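Local atomic coordinates of superoxide dismutase (PDB entry 4FFK), a protein that probably catalyses the dismutation of superoxide to dioxygen and hydrogen peroxide at an iron centre, as an iron superoxide dismutase. Residues 41-46 with 176-181; 182-187 with 193-198. One frame throughout, in Å; residues are numbered along the deposited sequence.

Interaction 1. Residues 41-46 with 176-181; sequences RYHHDK and AVDVFE. With FE (Fe (III) ion), chain B.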
ATOM      1  N   ARG A  41      22.715 -15.328  -9.619  1.00 25.49           N
ATOM      2  CA  ARG A  41      23.744 -14.265  -9.465  1.00 25.72           C
ATOM      3  C   ARG A  41      23.063 -12.894  -9.304  1.00 26.13           C
ATOM      4  O   ARG A  41      23.327 -12.157  -8.344  1.00 27.95           O
ATOM      5  CB  ARG A  41      24.653 -14.237 -10.656  1.00 26.49           C
ATOM      6  CG  ARG A  41      25.685 -15.386 -10.571  1.00 29.80           C
ATOM      7  CD  ARG A  41      26.816 -15.205 -11.611  1.00 31.78           C
ATOM      8  NE  ARG A  41      26.340 -14.973 -12.970  1.00 35.20           N
ATOM      9  CZ  ARG A  41      25.999 -15.941 -13.837  1.00 33.93           C
ATOM     10  NH1 ARG A  41      25.585 -15.630 -15.048  1.00 36.36           N
ATOM     11  NH2 ARG A  41      26.037 -17.201 -13.483  1.00 38.36           N
ATOM     12  N   TYR A  42      22.151 -12.581 -10.212  1.00 25.25           N
ATOM     13  CA  TYR A  42      21.466 -11.280 -10.092  1.00 24.60           C
ATOM     14  C   TYR A  42      20.645 -11.243  -8.823  1.00 24.89           C
ATOM     15  O   TYR A  42      20.705 -10.296  -8.077  1.00 23.40           O
ATOM     16  CB  TYR A  42      20.583 -10.940 -11.292  1.00 23.41           C
ATOM     17  CG  TYR A  42      21.409 -10.495 -12.441  1.00 25.79           C
ATOM     18  CD1 TYR A  42      21.802  -9.182 -12.563  1.00 25.38           C
ATOM     19  CD2 TYR A  42      21.906 -11.448 -13.373  1.00 28.28           C
ATOM     20  CE1 TYR A  42      22.587  -8.776 -13.580  1.00 27.36           C
ATOM     21  CE2 TYR A  42      22.757 -11.040 -14.407  1.00 29.93           C
ATOM     22  CZ  TYR A  42      23.062  -9.698 -14.509  1.00 29.98           C
ATOM     23  OH  TYR A  42      23.850  -9.223 -15.533  1.00 31.88           O
ATOM     24  N   HIS A  43      19.864 -12.297  -8.616  1.00 24.28           N
ATOM     25  CA  HIS A  43      18.876 -12.306  -7.581  1.00 24.53           C
ATOM     26  C   HIS A  43      19.520 -12.298  -6.216  1.00 25.69           C
ATOM     27  O   HIS A  43      19.157 -11.491  -5.362  1.00 22.91           O
ATOM     28  CB  HIS A  43      17.983 -13.512  -7.742  1.00 24.74           C
ATOM     29  CG  HIS A  43      16.683 -13.364  -7.018  1.00 22.39           C
ATOM     30  ND1 HIS A  43      15.656 -14.279  -7.143  1.00 19.68           N
ATOM     31  CD2 HIS A  43      16.257 -12.424  -6.138  1.00 21.53           C
ATOM     32  CE1 HIS A  43      14.631 -13.892  -6.390  1.00 20.91           C
ATOM     33  NE2 HIS A  43      14.963 -12.755  -5.797  1.00 19.84           N
ATOM     34  N   HIS A  44      20.566 -13.127  -6.036  1.00 24.66           N
ATOM     35  CA  HIS A  44      21.154 -13.187  -4.762  1.00 25.59           C
ATOM     36  C   HIS A  44      22.161 -12.089  -4.531  1.00 25.78           C
ATOM     37  O   HIS A  44      22.128 -11.454  -3.493  1.00 25.49           O
ATOM     38  CB  HIS A  44      21.799 -14.568  -4.489  1.00 26.68           C
ATOM     39  CG  HIS A  44      22.484 -14.632  -3.171  1.00 26.79           C
ATOM     40  ND1 HIS A  44      23.717 -14.051  -2.949  1.00 30.89           N
ATOM     41  CD2 HIS A  44      22.106 -15.192  -2.010  1.00 29.80           C
ATOM     42  CE1 HIS A  44      24.055 -14.248  -1.693  1.00 29.64           C
ATOM     43  NE2 HIS A  44      23.090 -14.924  -1.098  1.00 30.77           N
ATOM     44  N   ASP A  45      23.047 -11.868  -5.487  1.00 26.73           N
ATOM     45  CA  ASP A  45      24.230 -11.079  -5.223  1.00 27.31           C
ATOM     46  C   ASP A  45      23.930  -9.647  -5.531  1.00 27.07           C
ATOM     47  O   ASP A  45      24.713  -8.772  -5.171  1.00 27.89           O
ATOM     48  CB  ASP A  45      25.394 -11.432  -6.177  1.00 29.28           C
ATOM     49  CG  ASP A  45      25.895 -12.829  -6.040  1.00 32.68           C
ATOM     50  OD1 ASP A  45      26.581 -13.315  -7.020  1.00 41.24           O
ATOM     51  OD2 ASP A  45      25.664 -13.434  -5.007  1.00 32.57           O
ATOM     52  N   LYS A  46      22.812  -9.379  -6.224  1.00 25.93           N
ATOM     53  CA  LYS A  46      22.478  -7.989  -6.490  1.00 23.48           C
ATOM     54  C   LYS A  46      21.185  -7.577  -5.815  1.00 24.51           C
ATOM     55  O   LYS A  46      21.202  -6.699  -4.974  1.00 23.30           O
ATOM     56  CB  LYS A  46      22.443  -7.703  -7.969  1.00 25.56           C
ATOM     57  CG  LYS A  46      23.813  -8.000  -8.585  1.00 24.23           C
ATOM     58  CD  LYS A  46      23.769  -7.554  -9.969  1.00 27.01           C
ATOM     59  CE  LYS A  46      25.083  -6.872 -10.260  1.00 35.17           C
ATOM     60  NZ  LYS A  46      25.863  -7.770 -11.088  1.00 35.70           N
ATOM     61  N   ALA A 176       8.383 -19.711   1.144  1.00 24.49           N
ATOM     62  CA  ALA A 176       8.052 -18.479   0.455  1.00 22.36           C
ATOM     63  C   ALA A 176       8.513 -18.625  -0.953  1.00 21.23           C
ATOM     64  O   ALA A 176       9.596 -19.170  -1.212  1.00 22.93           O
ATOM     65  CB  ALA A 176       8.745 -17.296   1.165  1.00 19.98           C
ATOM     66  N   VAL A 177       7.721 -18.126  -1.878  1.00 20.72           N
ATOM     67  CA  VAL A 177       8.176 -18.045  -3.255  1.00 20.61           C
ATOM     68  C   VAL A 177       8.123 -16.559  -3.639  1.00 19.53           C
ATOM     69  O   VAL A 177       7.129 -15.899  -3.428  1.00 21.45           O
ATOM     70  CB  VAL A 177       7.320 -18.906  -4.211  1.00 20.54           C
ATOM     71  CG1 VAL A 177       5.829 -18.603  -4.087  1.00 22.67           C
ATOM     72  CG2 VAL A 177       7.797 -18.745  -5.642  1.00 21.67           C
ATOM     73  N   ASP A 178       9.221 -16.082  -4.153  1.00 20.21           N
ATOM     74  CA  ASP A 178       9.321 -14.722  -4.700  1.00 20.12           C
ATOM     75  C   ASP A 178       8.704 -14.649  -6.055  1.00 19.33           C
ATOM     76  O   ASP A 178       9.044 -15.429  -6.986  1.00 20.72           O
ATOM     77  CB  ASP A 178      10.808 -14.463  -4.825  1.00 19.21           C
ATOM     78  CG  ASP A 178      11.154 -13.053  -5.125  1.00 22.96           C
ATOM     79  OD1 ASP A 178      10.300 -12.191  -5.192  1.00 22.60           O
ATOM     80  OD2 ASP A 178      12.360 -12.830  -5.206  1.00 19.59           O
ATOM     81  N   VAL A 179       7.785 -13.700  -6.221  1.00 18.91           N
ATOM     82  CA  VAL A 179       7.265 -13.385  -7.545  1.00 18.35           C
ATOM     83  C   VAL A 179       7.460 -11.932  -7.956  1.00 17.85           C
ATOM     84  O   VAL A 179       6.770 -11.412  -8.836  1.00 17.97           O
ATOM     85  CB  VAL A 179       5.807 -13.786  -7.710  1.00 20.14           C
ATOM     86  CG1 VAL A 179       5.666 -15.267  -7.587  1.00 19.48           C
ATOM     87  CG2 VAL A 179       4.907 -13.109  -6.579  1.00 19.48           C
ATOM     88  N   PHE A 180       8.477 -11.291  -7.389  1.00 18.88           N
ATOM     89  CA  PHE A 180       9.000 -10.188  -8.096  1.00 18.42           C
ATOM     90  C   PHE A 180       9.524 -10.669  -9.438  1.00 19.77           C
ATOM     91  O   PHE A 180      10.075 -11.751  -9.541  1.00 19.41           O
ATOM     92  CB  PHE A 180      10.208  -9.643  -7.393  1.00 18.33           C
ATOM     93  CG  PHE A 180       9.902  -8.705  -6.299  1.00 19.42           C
ATOM     94  CD1 PHE A 180      10.373  -7.386  -6.420  1.00 19.65           C
ATOM     95  CD2 PHE A 180       9.211  -9.125  -5.147  1.00 20.19           C
ATOM     96  CE1 PHE A 180      10.170  -6.435  -5.338  1.00 17.62           C
ATOM     97  CE2 PHE A 180       8.968  -8.185  -4.104  1.00 18.20           C
ATOM     98  CZ  PHE A 180       9.475  -6.857  -4.242  1.00 19.09           C
ATOM     99  N   GLU A 181       9.385  -9.829 -10.438  1.00 20.28           N
ATOM    100  CA  GLU A 181       9.767 -10.271 -11.770  1.00 21.40           C
ATOM    101  C   GLU A 181      11.205 -10.714 -11.836  1.00 20.87           C
ATOM    102  O   GLU A 181      11.578 -11.583 -12.617  1.00 21.53           O
ATOM    103  CB  GLU A 181       9.533  -9.148 -12.715  1.00 20.72           C
ATOM    104  CG  GLU A 181       8.012  -9.018 -12.963  1.00 24.61           C
ATOM    105  CD  GLU A 181       7.628  -7.755 -13.632  1.00 26.25           C
ATOM    106  OE1 GLU A 181       8.372  -6.752 -13.585  1.00 22.75           O
ATOM    107  OE2 GLU A 181       6.550  -7.730 -14.253  1.00 28.75           O
TER
HETATM  108 FE    FE B 301      13.566 -11.336  -5.101  1.00 22.90          FE
HETATM  109  O   HOH W   1      12.050 -10.122  -4.442  1.00 21.62           O
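His-43 on helix 37-66 and Asp-178 at the end of strand 172-178 meet through an iron(III) ion in the metal site of the Fe/Mn superoxide dismutase fold; the ion bridges the alpha-hairpin and C-terminal domains. Metal bonds carry the contact. His-43 NE2 binds the iron at 2.1 Å and Asp-178 OD2 at 1.9 Å, the two side chains arriving from opposite directions. OD2 lies at the edge of the imidazole, in its plane, and the ring and carboxylate planes stand 47° apart. The 2.7 Å between His-43 NE2 and Asp-178 OD2 reflects their shared metal and is not a hydrogen bond. His-92, His-182 and a water complete the five ligands. With CG anti to the backbone N (chi1 -161°), His-43 extends its ring from the helix to the metal.

Within the segments, His-44 ND1 donates to Asp-45 OD2, and an Asx turn probably steadies the ligand: the backbone N of Phe-180 donates to Asp-178 OD1 at 3.0 Å, from above the carboxylate plane.

Around the metal, the Phe-180 ring presents one face to the iron-bound water, whose oxygen sits 3.0 Å above the ring plane, offset toward the rim.

Interaction 2. Residues 182-187 with 193-198; sequences HAYYID and AKYVDS. With FE (Fe (III) ion), chain B.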
ATOM      1  N   HIS A 182      12.066 -10.091 -11.034  1.00 20.43           N
ATOM      2  CA  HIS A 182      13.470 -10.489 -11.133  1.00 20.67           C
ATOM      3  C   HIS A 182      13.749 -11.939 -10.708  1.00 21.02           C
ATOM      4  O   HIS A 182      14.772 -12.478 -11.114  1.00 22.59           O
ATOM      5  CB  HIS A 182      14.384  -9.560 -10.353  1.00 20.14           C
ATOM      6  CG  HIS A 182      14.151  -9.612  -8.908  1.00 20.73           C
ATOM      7  ND1 HIS A 182      13.676  -8.524  -8.214  1.00 23.17           N
ATOM      8  CD2 HIS A 182      14.255 -10.627  -8.014  1.00 22.61           C
ATOM      9  CE1 HIS A 182      13.537  -8.843  -6.949  1.00 22.85           C
ATOM     10  NE2 HIS A 182      13.909 -10.112  -6.787  1.00 22.45           N
ATOM     11  N   ALA A 183      12.816 -12.556  -9.990  1.00 20.20           N
ATOM     12  CA  ALA A 183      12.991 -13.924  -9.544  1.00 19.71           C
ATOM     13  C   ALA A 183      12.922 -14.828 -10.770  1.00 21.26           C
ATOM     14  O   ALA A 183      13.466 -15.927 -10.739  1.00 21.68           O
ATOM     15  CB  ALA A 183      11.936 -14.315  -8.504  1.00 20.19           C
ATOM     16  N   TYR A 184      12.270 -14.366 -11.830  1.00 21.36           N
ATOM     17  CA  TYR A 184      11.958 -15.306 -12.947  1.00 21.58           C
ATOM     18  C   TYR A 184      12.165 -14.755 -14.294  1.00 22.52           C
ATOM     19  O   TYR A 184      12.135 -15.492 -15.285  1.00 23.69           O
ATOM     20  CB  TYR A 184      10.548 -15.849 -12.809  1.00 20.25           C
ATOM     21  CG  TYR A 184       9.456 -14.831 -12.739  1.00 20.74           C
ATOM     22  CD1 TYR A 184       8.969 -14.260 -13.867  1.00 18.68           C
ATOM     23  CD2 TYR A 184       8.877 -14.468 -11.512  1.00 21.14           C
ATOM     24  CE1 TYR A 184       7.911 -13.338 -13.850  1.00 20.26           C
ATOM     25  CE2 TYR A 184       7.861 -13.502 -11.488  1.00 17.66           C
ATOM     26  CZ  TYR A 184       7.366 -12.986 -12.640  1.00 18.33           C
ATOM     27  OH  TYR A 184       6.350 -12.107 -12.684  1.00 19.72           O
ATOM     28  N   TYR A 185      12.352 -13.443 -14.407  1.00 21.10           N
ATOM     29  CA  TYR A 185      12.293 -12.849 -15.713  1.00 22.59           C
ATOM     30  C   TYR A 185      13.392 -13.339 -16.637  1.00 23.34           C
ATOM     31  O   TYR A 185      13.185 -13.362 -17.858  1.00 25.60           O
ATOM     32  CB  TYR A 185      12.357 -11.297 -15.677  1.00 21.27           C
ATOM     33  CG  TYR A 185      11.409 -10.706 -16.632  1.00 19.83           C
ATOM     34  CD1 TYR A 185      10.051 -10.684 -16.343  1.00 22.72           C
ATOM     35  CD2 TYR A 185      11.818 -10.214 -17.864  1.00 20.92           C
ATOM     36  CE1 TYR A 185       9.141 -10.175 -17.247  1.00 18.40           C
ATOM     37  CE2 TYR A 185      10.896  -9.705 -18.774  1.00 21.36           C
ATOM     38  CZ  TYR A 185       9.580  -9.699 -18.474  1.00 19.25           C
ATOM     39  OH  TYR A 185       8.694  -9.179 -19.364  1.00 22.08           O
ATOM     40  N   ILE A 186      14.546 -13.651 -16.082  1.00 23.44           N
ATOM     41  CA  ILE A 186      15.651 -14.056 -16.964  1.00 24.95           C
ATOM     42  C   ILE A 186      15.299 -15.398 -17.588  1.00 26.04           C
ATOM     43  O   ILE A 186      15.620 -15.650 -18.759  1.00 26.56           O
ATOM     44  CB  ILE A 186      16.937 -14.212 -16.190  1.00 25.40           C
ATOM     45  CG1 ILE A 186      17.431 -12.834 -15.687  1.00 24.59           C
ATOM     46  CG2 ILE A 186      18.071 -14.925 -17.107  1.00 23.25           C
ATOM     47  CD1 ILE A 186      18.368 -13.023 -14.499  1.00 26.28           C
ATOM     48  N   ASP A 187      14.646 -16.243 -16.793  1.00 27.15           N
ATOM     49  CA  ASP A 187      14.416 -17.647 -17.141  1.00 27.12           C
ATOM     50  C   ASP A 187      13.047 -17.883 -17.793  1.00 28.26           C
ATOM     51  O   ASP A 187      12.866 -18.873 -18.570  1.00 26.11           O
ATOM     52  CB  ASP A 187      14.604 -18.514 -15.922  1.00 26.44           C
ATOM     53  CG  ASP A 187      15.976 -18.336 -15.313  1.00 26.92           C
ATOM     54  OD1 ASP A 187      16.123 -18.352 -14.100  1.00 28.06           O
ATOM     55  OD2 ASP A 187      16.910 -18.168 -16.104  1.00 25.61           O
ATOM     56  N   ALA A 193       3.672 -17.857 -14.068  1.00 23.97           N
ATOM     57  CA  ALA A 193       2.945 -19.086 -13.751  1.00 23.99           C
ATOM     58  C   ALA A 193       3.859 -20.305 -13.964  1.00 24.25           C
ATOM     59  O   ALA A 193       3.847 -21.264 -13.160  1.00 24.99           O
ATOM     60  CB  ALA A 193       1.693 -19.180 -14.537  1.00 24.50           C
ATOM     61  N   LYS A 194       4.643 -20.285 -15.047  1.00 25.05           N
ATOM     62  CA  LYS A 194       5.427 -21.424 -15.422  1.00 25.35           C
ATOM     63  C   LYS A 194       6.593 -21.476 -14.451  1.00 24.23           C
ATOM     64  O   LYS A 194       6.994 -22.520 -13.992  1.00 25.81           O
ATOM     65  CB  LYS A 194       5.936 -21.265 -16.861  1.00 26.22           C
ATOM     66  CG  LYS A 194       6.928 -22.350 -17.217  1.00 27.66           C
ATOM     67  CD  LYS A 194       7.358 -22.160 -18.665  1.00 36.63           C
ATOM     68  CE  LYS A 194       8.597 -23.002 -18.931  1.00 42.23           C
ATOM     69  NZ  LYS A 194       8.903 -23.071 -20.431  1.00 46.41           N
ATOM     70  N   TYR A 195       7.081 -20.298 -14.040  1.00 23.72           N
ATOM     71  CA  TYR A 195       8.023 -20.290 -12.924  1.00 21.69           C
ATOM     72  C   TYR A 195       7.525 -20.886 -11.609  1.00 22.11           C
ATOM     73  O   TYR A 195       8.190 -21.752 -11.000  1.00 22.98           O
ATOM     74  CB  TYR A 195       8.522 -18.855 -12.744  1.00 23.10           C
ATOM     75  CG  TYR A 195       9.062 -18.532 -11.398  1.00 23.24           C
ATOM     76  CD1 TYR A 195      10.326 -18.970 -10.988  1.00 23.46           C
ATOM     77  CD2 TYR A 195       8.309 -17.732 -10.528  1.00 22.24           C
ATOM     78  CE1 TYR A 195      10.827 -18.624  -9.764  1.00 24.41           C
ATOM     79  CE2 TYR A 195       8.796 -17.426  -9.275  1.00 21.74           C
ATOM     80  CZ  TYR A 195      10.018 -17.841  -8.895  1.00 22.26           C
ATOM     81  OH  TYR A 195      10.471 -17.476  -7.657  1.00 24.33           O
ATOM     82  N   VAL A 196       6.363 -20.438 -11.155  1.00 22.90           N
ATOM     83  CA  VAL A 196       5.849 -20.928  -9.882  1.00 22.69           C
ATOM     84  C   VAL A 196       5.631 -22.467  -9.980  1.00 23.61           C
ATOM     85  O   VAL A 196       5.986 -23.220  -9.084  1.00 23.94           O
ATOM     86  CB  VAL A 196       4.538 -20.216  -9.594  1.00 23.06           C
ATOM     87  CG1 VAL A 196       3.873 -20.872  -8.407  1.00 24.56           C
ATOM     88  CG2 VAL A 196       4.890 -18.687  -9.311  1.00 24.37           C
ATOM     89  N   ASP A 197       5.076 -22.876 -11.106  1.00 25.24           N
ATOM     90  CA  ASP A 197       4.817 -24.320 -11.361  1.00 26.32           C
ATOM     91  C   ASP A 197       6.083 -25.131 -11.229  1.00 26.68           C
ATOM     92  O   ASP A 197       6.074 -26.182 -10.579  1.00 26.69           O
ATOM     93  CB  ASP A 197       4.220 -24.505 -12.762  1.00 24.93           C
ATOM     94  CG  ASP A 197       2.781 -24.109 -12.834  1.00 28.01           C
ATOM     95  OD1 ASP A 197       2.158 -23.842 -11.781  1.00 26.92           O
ATOM     96  OD2 ASP A 197       2.235 -24.083 -13.961  1.00 27.84           O
ATOM     97  N   SER A 198       7.196 -24.651 -11.789  1.00 27.24           N
ATOM     98  CA  SER A 198       8.455 -25.391 -11.721  1.00 27.68           C
ATOM     99  C   SER A 198       9.137 -25.259 -10.380  1.00 28.91           C
ATOM    100  O   SER A 198       9.851 -26.141  -9.930  1.00 28.44           O
ATOM    101  CB  SER A 198       9.451 -24.944 -12.809  1.00 29.00           C
ATOM    102  OG  SER A 198       8.819 -24.615 -14.019  1.00 33.40           O
TER
HETATM  103 FE    FE B 301      13.566 -11.336  -5.101  1.00 22.90          FE
HETATM  104  O   HOH W   1      12.050 -10.122  -4.442  1.00 21.62           O
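Tyr-195 of helix 192-199 packs against Ala-183 and Tyr-184, in the turn that leads from the metal ligand His-182 into helix 185-188. Its CB starts the contact, 3.6 Å from Tyr-184 CB. Tyr-184 CB lies closer still to Tyr-195 CG, at 3.4 Å, over one face of the ring and offset toward its rim, a CH-pi contact 24° off the ring normal. Farther along, CD2 meets Tyr-184 CD2 at 3.5 Å and CE2 nears that same atom, while CE1 passes the carbonyl O of Ala-183. The two rings are oblique, their planes 31° apart. At the far end Tyr-195 CZ lies 4.0 Å from Ala-183 CB, and Tyr-195 OH 3.6 Å from the same atom. This hydroxyl is hydrogen-bonded to Asp-178 O and to Tyr-95 OH.

Tyr-184 has CG between its backbone N and carbonyl carbon (chi1 56°), which sends its ring across the Tyr-195 side chain at about a right angle, while OH bonds to Arg-192 NE. With an alanine replacing Tyr-195, the face under Tyr-184 CB would be gone, which is likely to open a gap there and leave the Asp-178 carbonyl without its hydroxyl partner.

On the metal side, His-182 NE2 binds the iron at 2.1 Å, and its ND1 is hydrogen-bonded to Glu-181 of the second subunit. The packing joins helix 192-199 to the turn just after this ligand, within the C-terminal domain of an Fe/Mn superoxide dismutase.

Overall arrangement
Both contacts are buried in the core of the chain. Interaction 1 joins the alpha-hairpin domain to the C-terminal domain across 130 residues of sequence, whereas interaction 2 is local, between neighbouring parts of the C-terminal domain. Their chemistry differs accordingly: coordination of the iron by an imidazole and a carboxylate in the first, aromatic and methyl packing behind it in the second. The segments 176-181 and 182-187 run on from one another, so a single stretch of chain supplies Asp-178 and His-182 to the same metal. The two contacts also touch directly, where Ala-183 CB packs against His-43 CE1, and each reaches the second subunit.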